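Local coordinates for 2-Cys peroxiredoxin (Plasmodium yoelii, PDB 2H01), which probably reduces hydrogen peroxide and organic hydroperoxides to water and alcohols as a thiol-specific thioredoxin peroxidase, at residues A[39-43]-A[78-82]; A[68-74]-A[97-103]. All coordinates share one frame; numbering follows the deposited sequence.

Contact 1: residues A[39-43]-A[78-82]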
loop_
_atom_site.group_PDB
_atom_site.type_symbol
_atom_site.label_atom_id
_atom_site.label_comp_id
_atom_site.label_asym_id
_atom_site.label_seq_id
_atom_site.Cartn_x
_atom_site.Cartn_y
_atom_site.Cartn_z
ATOM N N TYR A 39 6.565 5.213 1.246
ATOM C CA TYR A 39 7.726 5.784 0.584
ATOM C C TYR A 39 8.166 6.932 1.502
ATOM O O TYR A 39 7.362 7.480 2.248
ATOM C CB TYR A 39 7.404 6.258 -0.840
ATOM C CG TYR A 39 6.321 7.300 -0.962
ATOM C CD1 TYR A 39 4.973 6.942 -0.934
ATOM C CD2 TYR A 39 6.647 8.657 -1.117
ATOM C CE1 TYR A 39 3.977 7.899 -1.058
ATOM C CE2 TYR A 39 5.659 9.624 -1.237
ATOM C CZ TYR A 39 4.328 9.237 -1.209
ATOM O OH TYR A 39 3.348 10.183 -1.328
ATOM N N PRO A 40 9.458 7.279 1.480
ATOM C CA PRO A 40 10.014 8.350 2.311
ATOM C C PRO A 40 9.362 9.727 2.189
ATOM O O PRO A 40 8.738 10.227 3.126
ATOM C CB PRO A 40 11.485 8.398 1.884
ATOM C CG PRO A 40 11.768 7.007 1.403
ATOM C CD PRO A 40 10.507 6.663 0.645
ATOM N N LEU A 41 9.512 10.333 1.018
ATOM C CA LEU A 41 9.021 11.684 0.810
ATOM C C LEU A 41 8.554 12.034 -0.581
ATOM O O LEU A 41 8.856 11.361 -1.564
ATOM C CB LEU A 41 10.126 12.678 1.165
ATOM C CG LEU A 41 10.729 12.649 2.564
ATOM C CD1 LEU A 41 12.018 13.459 2.566
ATOM C CD2 LEU A 41 9.722 13.197 3.568
ATOM N N ASP A 42 7.834 13.145 -0.626
ATOM C CA ASP A 42 7.316 13.735 -1.841
ATOM C C ASP A 42 8.403 14.682 -2.359
ATOM O O ASP A 42 9.287 15.087 -1.609
ATOM C CB ASP A 42 6.079 14.563 -1.513
ATOM C CG ASP A 42 4.828 13.726 -1.328
ATOM O OD1 ASP A 42 4.913 12.515 -1.018
ATOM O OD2 ASP A 42 3.746 14.317 -1.482
ATOM N N PHE A 43 8.336 15.028 -3.640
ATOM C CA PHE A 43 9.276 15.971 -4.238
ATOM C C PHE A 43 10.795 15.736 -4.150
ATOM O O PHE A 43 11.546 16.676 -4.382
ATOM C CB PHE A 43 8.975 17.381 -3.696
ATOM C CG PHE A 43 7.716 18.010 -4.262
ATOM C CD1 PHE A 43 7.632 18.348 -5.611
ATOM C CD2 PHE A 43 6.636 18.302 -3.435
ATOM C CE1 PHE A 43 6.487 18.977 -6.125
ATOM C CE2 PHE A 43 5.488 18.928 -3.936
ATOM C CZ PHE A 43 5.413 19.268 -5.278
ATOM N N THR A 78 0.881 18.811 0.380
ATOM C CA THR A 78 1.980 18.535 -0.520
ATOM C C THR A 78 1.805 17.360 -1.465
ATOM O O THR A 78 2.395 17.343 -2.533
ATOM C CB THR A 78 3.369 18.615 0.112
ATOM O OG1 THR A 78 3.260 18.845 1.508
ATOM C CG2 THR A 78 4.082 17.318 0.009
ATOM N N HIS A 79 0.953 16.411 -1.091
ATOM C CA HIS A 79 0.595 15.351 -2.038
ATOM C C HIS A 79 -0.108 15.995 -3.232
ATOM O O HIS A 79 0.220 15.731 -4.385
ATOM C CB HIS A 79 -0.381 14.337 -1.415
ATOM C CG HIS A 79 0.246 13.377 -0.454
ATOM N ND1 HIS A 79 1.605 13.173 -0.379
ATOM C CD2 HIS A 79 -0.312 12.525 0.438
ATOM C CE1 HIS A 79 1.860 12.239 0.519
ATOM N NE2 HIS A 79 0.713 11.828 1.027
ATOM N N LEU A 80 -1.096 16.830 -2.944
ATOM C CA LEU A 80 -1.850 17.502 -3.999
ATOM C C LEU A 80 -0.916 18.271 -4.933
ATOM O O LEU A 80 -0.982 18.123 -6.157
ATOM C CB LEU A 80 -2.876 18.460 -3.390
ATOM C CG LEU A 80 -3.681 19.280 -4.398
ATOM C CD1 LEU A 80 -4.415 18.325 -5.348
ATOM C CD2 LEU A 80 -4.669 20.193 -3.666
ATOM N N ALA A 81 -0.044 19.085 -4.341
ATOM C CA ALA A 81 0.911 19.873 -5.103
ATOM C C ALA A 81 1.837 18.977 -5.920
ATOM O O ALA A 81 2.293 19.370 -6.995
ATOM C CB ALA A 81 1.736 20.752 -4.159
ATOM N N TRP A 82 2.115 17.778 -5.414
ATOM C CA TRP A 82 2.995 16.850 -6.120
ATOM C C TRP A 82 2.266 16.198 -7.293
ATOM O O TRP A 82 2.884 15.845 -8.294
ATOM C CB TRP A 82 3.509 15.774 -5.166
ATOM C CG TRP A 82 4.719 15.049 -5.655
ATOM C CD1 TRP A 82 5.683 15.535 -6.483
ATOM C CD2 TRP A 82 5.168 13.756 -5.234
ATOM N NE1 TRP A 82 6.714 14.631 -6.602
ATOM C CE2 TRP A 82 6.423 13.530 -5.843
ATOM C CE3 TRP A 82 4.633 12.769 -4.395
ATOM C CZ2 TRP A 82 7.156 12.356 -5.640
ATOM C CZ3 TRP A 82 5.358 11.603 -4.190
ATOM C CH2 TRP A 82 6.610 11.406 -4.811
#

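Contact 2: residues A[68-74]-A[97-103]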
loop_
_atom_site.group_PDB
_atom_site.type_symbol
_atom_site.label_atom_id
_atom_site.label_comp_id
_atom_site.label_asym_id
_atom_site.label_seq_id
_atom_site.Cartn_x
_atom_site.Cartn_y
_atom_site.Cartn_z
ATOM N N LEU A 68 -5.578 0.477 -3.583
ATOM C CA LEU A 68 -4.213 0.968 -3.409
ATOM C C LEU A 68 -4.156 2.191 -2.510
ATOM O O LEU A 68 -4.922 3.130 -2.695
ATOM C CB LEU A 68 -3.595 1.353 -4.751
ATOM C CG LEU A 68 -3.007 0.283 -5.664
ATOM C CD1 LEU A 68 -2.371 0.964 -6.881
ATOM C CD2 LEU A 68 -1.967 -0.520 -4.897
ATOM N N LEU A 69 -3.238 2.171 -1.544
ATOM C CA LEU A 69 -3.055 3.300 -0.634
ATOM C C LEU A 69 -1.562 3.599 -0.498
ATOM O O LEU A 69 -0.796 2.774 -0.009
ATOM C CB LEU A 69 -3.668 2.996 0.746
ATOM C CG LEU A 69 -5.197 2.805 0.789
ATOM C CD1 LEU A 69 -5.645 2.524 2.208
ATOM C CD2 LEU A 69 -5.904 4.053 0.262
ATOM N N GLY A 70 -1.161 4.778 -0.967
ATOM C CA GLY A 70 0.227 5.205 -0.881
ATOM C C GLY A 70 0.420 6.114 0.320
ATOM O O GLY A 70 -0.310 7.082 0.496
ATOM N N CYS A 71 1.414 5.824 1.146
ATOM C CA CYS A 71 1.628 6.622 2.338
ATOM C C CYS A 71 3.051 7.155 2.541
ATOM O O CYS A 71 4.029 6.423 2.377
ATOM C CB CYS A 71 1.213 5.786 3.551
ATOM S SG CYS A 71 1.401 6.558 5.176
ATOM N N SER A 72 3.147 8.443 2.877
ATOM C CA SER A 72 4.421 9.100 3.194
ATOM C C SER A 72 4.078 10.081 4.311
ATOM O O SER A 72 2.918 10.475 4.468
ATOM C CB SER A 72 5.011 9.867 2.005
ATOM O OG SER A 72 4.540 11.202 1.960
ATOM N N VAL A 73 5.071 10.478 5.088
ATOM C CA VAL A 73 4.815 11.386 6.192
ATOM C C VAL A 73 4.447 12.823 5.783
ATOM O O VAL A 73 4.179 13.659 6.647
ATOM C CB VAL A 73 6.023 11.404 7.163
ATOM C CG1 VAL A 73 6.326 9.973 7.631
ATOM C CG2 VAL A 73 7.227 12.008 6.485
ATOM N N ASP A 74 4.470 13.108 4.484
ATOM C CA ASP A 74 4.041 14.392 3.927
ATOM C C ASP A 74 2.569 14.736 4.199
ATOM O O ASP A 74 1.755 13.861 4.440
ATOM C CB ASP A 74 4.307 14.437 2.414
ATOM C CG ASP A 74 5.788 14.374 2.056
ATOM O OD1 ASP A 74 6.480 15.385 2.158
ATOM O OD2 ASP A 74 6.350 13.359 1.632
ATOM N N HIS A 97 -5.047 6.636 -7.925
ATOM C CA HIS A 97 -5.351 5.946 -6.671
ATOM C C HIS A 97 -5.035 6.901 -5.511
ATOM O O HIS A 97 -4.297 7.865 -5.684
ATOM C CB HIS A 97 -4.558 4.635 -6.552
ATOM C CG HIS A 97 -3.073 4.809 -6.477
ATOM N ND1 HIS A 97 -2.405 4.998 -5.288
ATOM C CD2 HIS A 97 -2.121 4.755 -7.439
ATOM C CE1 HIS A 97 -1.105 5.044 -5.516
ATOM N NE2 HIS A 97 -0.906 4.898 -6.814
ATOM N N THR A 98 -5.586 6.642 -4.335
ATOM C CA THR A 98 -5.378 7.546 -3.213
ATOM C C THR A 98 -4.042 7.516 -2.476
ATOM O O THR A 98 -3.403 6.479 -2.336
ATOM C CB THR A 98 -6.546 7.424 -2.171
ATOM O OG1 THR A 98 -6.017 7.410 -0.836
ATOM C CG2 THR A 98 -7.377 6.190 -2.419
ATOM N N LEU A 99 -3.615 8.697 -2.042
ATOM C CA LEU A 99 -2.385 8.853 -1.279
ATOM C C LEU A 99 -2.817 9.346 0.105
ATOM O O LEU A 99 -3.592 10.295 0.214
ATOM C CB LEU A 99 -1.467 9.885 -1.943
ATOM C CG LEU A 99 -0.911 9.558 -3.339
ATOM C CD1 LEU A 99 -0.048 10.715 -3.833
ATOM C CD2 LEU A 99 -0.084 8.281 -3.285
ATOM N N ILE A 100 -2.356 8.956 1.092
ATOM C CA ILE A 100 -2.752 9.430 2.412
ATOM C C ILE A 100 -1.588 10.106 3.128
ATOM O O ILE A 100 -0.413 9.839 2.813
ATOM C CB ILE A 100 -3.292 8.265 3.264
ATOM C CG1 ILE A 100 -2.223 7.182 3.426
ATOM C CG2 ILE A 100 -4.552 7.687 2.639
ATOM C CD1 ILE A 100 -2.582 6.117 4.439
ATOM N N SER A 101 -1.931 10.762 4.100
ATOM C CA SER A 101 -0.948 11.618 4.737
ATOM C C SER A 101 -0.719 11.226 6.177
ATOM O O SER A 101 -1.630 11.330 6.998
ATOM C CB SER A 101 -1.408 13.078 4.664
ATOM O OG SER A 101 -0.584 13.929 5.448
ATOM N N ASP A 102 0.513 10.812 6.456
ATOM C CA ASP A 102 0.951 10.375 7.776
ATOM C C ASP A 102 1.711 11.461 8.542
ATOM O O ASP A 102 2.864 11.286 8.893
ATOM C CB ASP A 102 1.797 9.104 7.666
ATOM C CG ASP A 102 2.060 8.452 9.008
ATOM O OD1 ASP A 102 1.287 8.682 9.948
ATOM O OD2 ASP A 102 3.022 7.704 9.217
ATOM N N ILE A 103 1.040 12.573 8.812
ATOM C CA ILE A 103 1.706 13.789 9.240
ATOM C C ILE A 103 2.132 13.800 10.697
ATOM O O ILE A 103 2.995 14.562 11.077
ATOM C CB ILE A 103 0.875 15.037 8.930
ATOM C CG1 ILE A 103 1.523 16.253 9.562
ATOM C CG2 ILE A 103 -0.517 14.900 9.463
ATOM C CD1 ILE A 103 1.659 17.390 8.638
HETATM O O HOH W 1 5.692 14.276 8.929
#

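Contact 1: residues A[39-43]-A[78-82]
The carboxylate of D42 is gripped at both oxygens. OD2 accepts a hydrogen bond from ND1 of H79 (2.7 Å, N-H...O 163°), lying close to the plane of the imidazole and met on its syn side. OD1 takes the hydroxyl of Y39 (OH to OD1, 2.8 Å), also from the syn side, and lies in hydrogen-bonding contact with S72 OG. With both oxygens engaged the group has little freedom to rotate about chi2, and the nearby imidazole would probably stabilise its negative charge. H79 is itself fixed from behind, its NE2 donating to the carbonyl of I100.

Beneath this polar group lies the indole of W82. Its CG stands anti to the backbone N (chi1 -162°), which carries the ring from helix 76-83 under the loop, where D42 CA sits over the six-membered ring, 3.7 Å from its centroid, in a CH-pi contact. The loop follows strand 33-38 of the thioredoxin-like peroxiredoxin fold and leads toward helix 49-56; the W82 side chain comes within about 8 Å of that of C47, the predicted peroxidatic cysteine.

Two more rings complete an aromatic cluster. Y39 meets the indole obliquely, CE2 to W82 CZ3 at 3.6 Å. F43, at the exposed border, lays one face over W82 CD1, with F43 CD1 3.5 Å from that carbon, while its CZ reaches A81 CB at 4.1 Å.

Contact 2: residues A[68-74]-A[97-103]
Three backbone hydrogen bonds join G70 and S72 to the 97-103 segment. I100 N donates to G70 O (2.8 Å), approaching nearly along the C=O axis, while G70 N donates to T98 O (3.1 Å) and D102 N, just past the strand, bonds to S72 O (3.1 Å). At the end of strand 98-101 the hydroxyl of S101 donates to D74 O, in the turn after strand 66-72, meeting it in the carbonyl plane on a lone pair. That bond depends on OG lying anti to the backbone N (chi1 171°), which extends it toward the turn. Within this turn S72 OG donates to D74 OD2, on its anti lone pair; the same oxygen also receives D42 N from the adjacent loop.

The pairing is parallel, as expected of strands 66-72 and 98-101 joined through helix 76-83 in a beta-alpha-beta crossover, and the axes of 68-72 and 98-101 lie at 34°. G70 faces L99 at a CA-CA distance of 4.5 Å, and L99 CD2 packs 3.9 Å from G70 CA.

On the opposite face C71 CB touches I100 CG1 at 3.7 Å, and the C71 sulfur continues the row to D102 CB, whose carboxylate accepts the backbone N of I107 and of A108. At the start of the pair L68 CD1 rests over one face of the H97 imidazole, 4.0 Å from its centroid. A water donates to V73 O at the far end. The T98 hydroxyl OG1 is buried against L69 CD2 without a polar partner. Cohesion rests largely on the three main-chain bonds and on apolar packing such as C71 on I100, with the side-chain hydrogen bond across the contact placed at the 72-74 turn.

How the contacts relate
The pair illustrates how a fold's chemistry changes from sheet to periphery. Contact 2 is buried, about 9 Å from the chain centre, and is held largely by the main chain of two parallel strands; contact 1, about 15 Å out and partly buried, relies on side chains, a carboxylate and aromatic rings. One side of contact 1, helix segment 78-82, belongs to the beta-alpha-beta unit whose two strands form contact 2; the other side, loop 39-43, follows a different strand. Their centres lie 9 Å apart, and the two contacts touch: D42 ties the loop to the turn after strand 66-72, and H79 ties the helix to strand 98-101.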